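Long-range contacts in aerolysin-like protein (Bombina maxima, PDB 6LHZ), which probably takes part in forming or regulating membrane pores, as aerolysin-like proteins generally do: residues M1-T6 / I128-I133; K40-D45 / V99-F104. One frame throughout, in Å; residues are numbered along the deposited sequence.

Contact 1: residues M1-T6 / I128-I133; sequences MSASVT and ISVGDI
S4 and S129 pair across two antiparallel strands, and V5 and I128 pair beside them. The motif is an antiparallel ladder at one end of a long twisted sheet. Strand 4-28 is one of the two outermost strands within the chain, and its first residues lie along the end of strand 110-130. S4 with S129 is the hydrogen-bonded pair. S4 N donates to S129 O at 3.0 Å, and S129 N returns a straighter bond to S4 O at 3.1 Å. Past V130 the chain reverses in a type II' turn with G131 and D132 at its corners. This turn closes the hairpin to strand 133-154.

The apolar contacts lie on the face that carries V5 and I128. These two side chains run side by side, with V5 CG2 3.8 Å from I128 CD1. Both also rest on I66 of strand 65-68. A3 CB sits 3.9 Å from I128 CG2 and is equally near V130 CG2, so the small methyl bridges two residues of the other strand.

The hydroxyls occupy the other face. The torsion of S4 (chi1 37°) sets its hydroxyl between its backbone N and carbonyl carbon, turned to its partner. S4 OG and S129 OG lie 2.8 Å apart.

Contact 2: residues K40-D45 / V99-F104; sequences KERHFD and VTMPEF
M101 lies alongside K40 and reaches across to R42, just past an antiparallel pairing of strands 41-53 and 90-100. Its backbone joins the ladder first. M101 N donates to K40 O at 2.7 Å. R42 and V99 form the hydrogen-bonded pair. R42 N to V99 O and V99 N to R42 O are both 2.9 Å.

The side chain of M101 starts beside the same carbonyl. Its CB is 3.2 Å from K40 O, and CG follows at 3.6 Å from that oxygen. CG is anti to its own carbonyl carbon (chi1 -63°). A bend at chi2 (-68°) turns SD toward R42, and another at chi3 sets CE. SD then meets R42 CG at 4.0 Å, and CE touches the same carbon. The two side chains meet at an angle, carbon and sulfur against methylene. The guanidinium of R42 leads elsewhere, to a salt bridge with D23. With an alanine here, the thioether contact with R42 CG would be lost, and a gap would probably open beside that carbon and M25.

At the exposed end, K40 CE packs 3.8 Å from E103 CG. Their opposite charges come near without touching.

M101 and R42 both rest on M25 of strand 4-28. V99 and F44, which touch each other, share I147 of strand 133-154, and F44 also leans on L115 of strand 110-130. The face carrying R42 and V99 thus meets side chains of strands 4-28, 110-130 and 133-154.

Overall arrangement
Both contacts belong to the same antiparallel sheet, but at different borders. Contact 1 joins strands 4-28 and 110-130. Contact 2 joins strand 41-53 to 90-100, the outermost strand on the other side. Their centres are 47 Å apart, on opposite sides of the chain's centre, and they do not touch. Contact 1 is a surface contact, with small side chains, paired hydroxyls and a thin apolar face. Contact 2 is partly buried and longer-armed: M101 and V99 are buried and R42 and F44 partly so. K40 and E103 are exposed, and the charge of R42 goes to D23. The area buried between the segments is also somewhat larger there, 350 Å² against 293 Å².

Contact 1: residues M1-T6 / I128-I133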
loop_
_atom_site.group_PDB
_atom_site.type_symbol
_atom_site.label_atom_id
_atom_site.label_comp_id
_atom_site.label_asym_id
_atom_site.label_seq_id
_atom_site.Cartn_x
_atom_site.Cartn_y
_atom_site.Cartn_z
ATOM N N MET A 1 -26.236 -10.260 -11.807
ATOM C CA MET A 1 -24.935 -10.918 -11.813
ATOM C C MET A 1 -23.828 -9.879 -11.648
ATOM O O MET A 1 -22.682 -10.213 -11.315
ATOM C CB MET A 1 -24.744 -11.722 -13.106
ATOM C CG MET A 1 -23.738 -12.879 -13.005
ATOM S SD MET A 1 -23.137 -13.424 -14.630
ATOM C CE MET A 1 -21.590 -14.228 -14.201
ATOM N N SER A 2 -24.183 -8.613 -11.879
ATOM C CA SER A 2 -23.229 -7.511 -11.798
ATOM C C SER A 2 -23.835 -6.312 -11.073
ATOM O O SER A 2 -24.910 -5.823 -11.443
ATOM C CB SER A 2 -22.744 -7.090 -13.186
ATOM O OG SER A 2 -21.572 -6.307 -13.055
ATOM N N ALA A 3 -23.109 -5.819 -10.068
ATOM C CA ALA A 3 -23.621 -4.826 -9.146
ATOM C C ALA A 3 -23.265 -3.429 -9.618
ATOM O O ALA A 3 -22.186 -3.216 -10.186
ATOM C CB ALA A 3 -23.042 -5.060 -7.746
ATOM N N SER A 4 -24.164 -2.472 -9.366
ATOM C CA SER A 4 -23.710 -1.090 -9.371
ATOM C C SER A 4 -23.089 -0.774 -8.012
ATOM O O SER A 4 -23.516 -1.284 -6.975
ATOM C CB SER A 4 -24.841 -0.112 -9.703
ATOM O OG SER A 4 -26.066 -0.518 -9.147
ATOM N N VAL A 5 -22.053 0.059 -8.032
ATOM C CA VAL A 5 -21.145 0.222 -6.905
ATOM C C VAL A 5 -20.899 1.709 -6.692
ATOM O O VAL A 5 -20.605 2.425 -7.651
ATOM C CB VAL A 5 -19.804 -0.494 -7.169
ATOM C CG1 VAL A 5 -18.893 -0.320 -5.994
ATOM C CG2 VAL A 5 -20.009 -1.957 -7.465
ATOM N N THR A 6 -20.984 2.173 -5.444
ATOM C CA THR A 6 -20.586 3.537 -5.099
ATOM C C THR A 6 -19.843 3.513 -3.771
ATOM O O THR A 6 -20.378 3.021 -2.776
ATOM C CB THR A 6 -21.796 4.477 -5.013
ATOM O OG1 THR A 6 -22.463 4.519 -6.280
ATOM C CG2 THR A 6 -21.351 5.902 -4.648
ATOM N N ILE A 128 -23.864 -1.165 -2.573
ATOM C CA ILE A 128 -23.928 -2.241 -3.554
ATOM C C ILE A 128 -25.385 -2.471 -3.929
ATOM O O ILE A 128 -26.249 -2.565 -3.048
ATOM C CB ILE A 128 -23.331 -3.545 -2.982
ATOM C CG1 ILE A 128 -21.835 -3.413 -2.759
ATOM C CG2 ILE A 128 -23.616 -4.710 -3.906
ATOM C CD1 ILE A 128 -21.074 -3.309 -4.051
ATOM N N SER A 129 -25.665 -2.604 -5.223
ATOM C CA SER A 129 -27.007 -3.053 -5.595
ATOM C C SER A 129 -26.951 -4.046 -6.749
ATOM O O SER A 129 -26.295 -3.808 -7.767
ATOM C CB SER A 129 -27.934 -1.871 -5.930
ATOM O OG SER A 129 -27.922 -1.576 -7.311
ATOM N N VAL A 130 -27.606 -5.179 -6.543
ATOM C CA VAL A 130 -27.838 -6.207 -7.551
ATOM C C VAL A 130 -29.344 -6.357 -7.610
ATOM O O VAL A 130 -29.965 -6.685 -6.592
ATOM C CB VAL A 130 -27.188 -7.558 -7.180
ATOM C CG1 VAL A 130 -26.971 -8.412 -8.397
ATOM C CG2 VAL A 130 -25.912 -7.370 -6.416
ATOM N N GLY A 131 -29.930 -6.094 -8.773
ATOM C CA GLY A 131 -31.378 -6.086 -8.889
ATOM C C GLY A 131 -32.036 -5.293 -7.777
ATOM O O GLY A 131 -31.739 -4.111 -7.592
ATOM N N ASP A 132 -32.900 -5.944 -7.002
ATOM C CA ASP A 132 -33.580 -5.298 -5.888
ATOM C C ASP A 132 -32.791 -5.377 -4.578
ATOM O O ASP A 132 -33.196 -4.769 -3.585
ATOM C CB ASP A 132 -34.968 -5.930 -5.702
ATOM C CG ASP A 132 -34.904 -7.432 -5.567
ATOM O OD1 ASP A 132 -33.815 -8.011 -5.758
ATOM O OD2 ASP A 132 -35.942 -8.045 -5.262
ATOM N N ILE A 133 -31.681 -6.099 -4.557
ATOM C CA ILE A 133 -30.896 -6.279 -3.345
ATOM C C ILE A 133 -29.945 -5.099 -3.174
ATOM O O ILE A 133 -29.237 -4.709 -4.109
ATOM C CB ILE A 133 -30.141 -7.618 -3.395
ATOM C CG1 ILE A 133 -31.156 -8.772 -3.414
ATOM C CG2 ILE A 133 -29.188 -7.732 -2.213
ATOM C CD1 ILE A 133 -30.775 -9.966 -4.271
#

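Contact 2: residues K40-D45 / V99-F104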
loop_
_atom_site.group_PDB
_atom_site.type_symbol
_atom_site.label_atom_id
_atom_site.label_comp_id
_atom_site.label_asym_id
_atom_site.label_seq_id
_atom_site.Cartn_x
_atom_site.Cartn_y
_atom_site.Cartn_z
ATOM N N LYS A 40 25.117 0.650 -4.489
ATOM C CA LYS A 40 24.725 1.935 -5.038
ATOM C C LYS A 40 23.226 2.167 -4.934
ATOM O O LYS A 40 22.798 3.309 -4.748
ATOM C CB LYS A 40 25.207 2.063 -6.484
ATOM C CG LYS A 40 26.687 2.472 -6.538
ATOM C CD LYS A 40 27.208 2.672 -7.949
ATOM C CE LYS A 40 27.837 4.051 -8.118
ATOM N NZ LYS A 40 27.874 4.469 -9.555
ATOM N N GLU A 41 22.419 1.113 -4.989
ATOM C CA GLU A 41 20.976 1.258 -4.881
ATOM C C GLU A 41 20.391 0.022 -4.216
ATOM O O GLU A 41 20.925 -1.082 -4.350
ATOM C CB GLU A 41 20.350 1.457 -6.252
ATOM C CG GLU A 41 20.708 0.348 -7.201
ATOM C CD GLU A 41 20.158 0.580 -8.585
ATOM O OE1 GLU A 41 19.635 1.693 -8.816
ATOM O OE2 GLU A 41 20.255 -0.347 -9.432
ATOM N N ARG A 42 19.302 0.223 -3.474
ATOM C CA ARG A 42 18.502 -0.867 -2.930
ATOM C C ARG A 42 17.198 -0.966 -3.720
ATOM O O ARG A 42 16.679 0.043 -4.201
ATOM C CB ARG A 42 18.172 -0.662 -1.445
ATOM C CG ARG A 42 19.290 -0.867 -0.417
ATOM C CD ARG A 42 19.504 -2.318 -0.005
ATOM N NE ARG A 42 18.435 -2.920 0.806
ATOM C CZ ARG A 42 18.370 -2.920 2.140
ATOM N NH1 ARG A 42 19.295 -2.308 2.872
ATOM N NH2 ARG A 42 17.363 -3.531 2.752
ATOM N N HIS A 43 16.677 -2.191 -3.835
ATOM C CA HIS A 43 15.421 -2.496 -4.511
ATOM C C HIS A 43 14.456 -3.106 -3.505
ATOM O O HIS A 43 14.829 -4.015 -2.758
ATOM C CB HIS A 43 15.616 -3.481 -5.678
ATOM C CG HIS A 43 16.491 -2.963 -6.776
ATOM N ND1 HIS A 43 16.014 -2.687 -8.041
ATOM C CD2 HIS A 43 17.816 -2.686 -6.805
ATOM C CE1 HIS A 43 17.003 -2.253 -8.799
ATOM N NE2 HIS A 43 18.106 -2.239 -8.073
ATOM N N PHE A 44 13.210 -2.639 -3.516
ATOM C CA PHE A 44 12.226 -3.027 -2.515
ATOM C C PHE A 44 10.884 -3.288 -3.180
ATOM O O PHE A 44 10.432 -2.495 -4.011
ATOM C CB PHE A 44 12.016 -1.931 -1.458
ATOM C CG PHE A 44 13.177 -1.708 -0.548
ATOM C CD1 PHE A 44 13.300 -2.424 0.631
ATOM C CD2 PHE A 44 14.124 -0.752 -0.844
ATOM C CE1 PHE A 44 14.356 -2.220 1.488
ATOM C CE2 PHE A 44 15.188 -0.528 0.017
ATOM C CZ PHE A 44 15.300 -1.267 1.183
ATOM N N ASP A 45 10.239 -4.379 -2.787
ATOM C CA ASP A 45 8.835 -4.566 -3.117
ATOM C C ASP A 45 7.984 -3.551 -2.358
ATOM O O ASP A 45 8.172 -3.310 -1.159
ATOM C CB ASP A 45 8.393 -5.995 -2.773
ATOM C CG ASP A 45 8.959 -7.039 -3.743
ATOM O OD1 ASP A 45 8.946 -8.249 -3.431
ATOM O OD2 ASP A 45 9.415 -6.648 -4.837
ATOM N N VAL A 99 15.848 2.776 -4.631
ATOM C CA VAL A 99 16.315 3.780 -3.684
ATOM C C VAL A 99 17.820 3.948 -3.860
ATOM O O VAL A 99 18.576 2.974 -3.738
ATOM C CB VAL A 99 15.977 3.378 -2.238
ATOM C CG1 VAL A 99 16.598 4.342 -1.267
ATOM C CG2 VAL A 99 14.480 3.308 -2.045
ATOM N N THR A 100 18.256 5.176 -4.136
ATOM C CA THR A 100 19.674 5.460 -4.359
ATOM C C THR A 100 20.424 5.571 -3.030
ATOM O O THR A 100 19.950 6.200 -2.083
ATOM C CB THR A 100 19.842 6.763 -5.163
ATOM O OG1 THR A 100 19.032 6.732 -6.349
ATOM C CG2 THR A 100 21.300 6.971 -5.576
ATOM N N MET A 101 21.583 4.963 -2.965
ATOM C CA MET A 101 22.414 5.015 -1.780
ATOM C C MET A 101 23.443 6.135 -1.888
ATOM O O MET A 101 23.706 6.661 -2.977
ATOM C CB MET A 101 23.127 3.677 -1.579
ATOM C CG MET A 101 22.216 2.470 -1.329
ATOM S SD MET A 101 21.329 2.479 0.249
ATOM C CE MET A 101 19.752 3.169 -0.239
ATOM N N PRO A 102 24.037 6.540 -0.770
ATOM C CA PRO A 102 25.220 7.404 -0.855
ATOM C C PRO A 102 26.391 6.629 -1.442
ATOM O O PRO A 102 26.598 5.450 -1.135
ATOM C CB PRO A 102 25.473 7.815 0.601
ATOM C CG PRO A 102 24.785 6.760 1.424
ATOM C CD PRO A 102 23.614 6.295 0.621
ATOM N N GLU A 103 27.143 7.295 -2.323
ATOM C CA GLU A 103 28.225 6.609 -3.027
ATOM C C GLU A 103 29.470 6.484 -2.163
ATOM O O GLU A 103 30.130 5.440 -2.169
ATOM C CB GLU A 103 28.557 7.336 -4.331
ATOM C CG GLU A 103 27.741 6.867 -5.525
ATOM C CD GLU A 103 27.098 8.015 -6.291
ATOM O OE1 GLU A 103 27.662 9.139 -6.286
ATOM O OE2 GLU A 103 26.024 7.787 -6.893
ATOM N N PHE A 104 29.801 7.521 -1.410
ATOM C CA PHE A 104 31.038 7.542 -0.649
ATOM C C PHE A 104 30.742 7.719 0.830
ATOM O O PHE A 104 29.838 8.470 1.209
ATOM C CB PHE A 104 31.977 8.661 -1.135
ATOM C CG PHE A 104 32.206 8.664 -2.626
ATOM C CD1 PHE A 104 32.924 7.644 -3.235
ATOM C CD2 PHE A 104 31.709 9.695 -3.414
ATOM C CE1 PHE A 104 33.133 7.646 -4.606
ATOM C CE2 PHE A 104 31.917 9.707 -4.783
ATOM C CZ PHE A 104 32.625 8.678 -5.382
#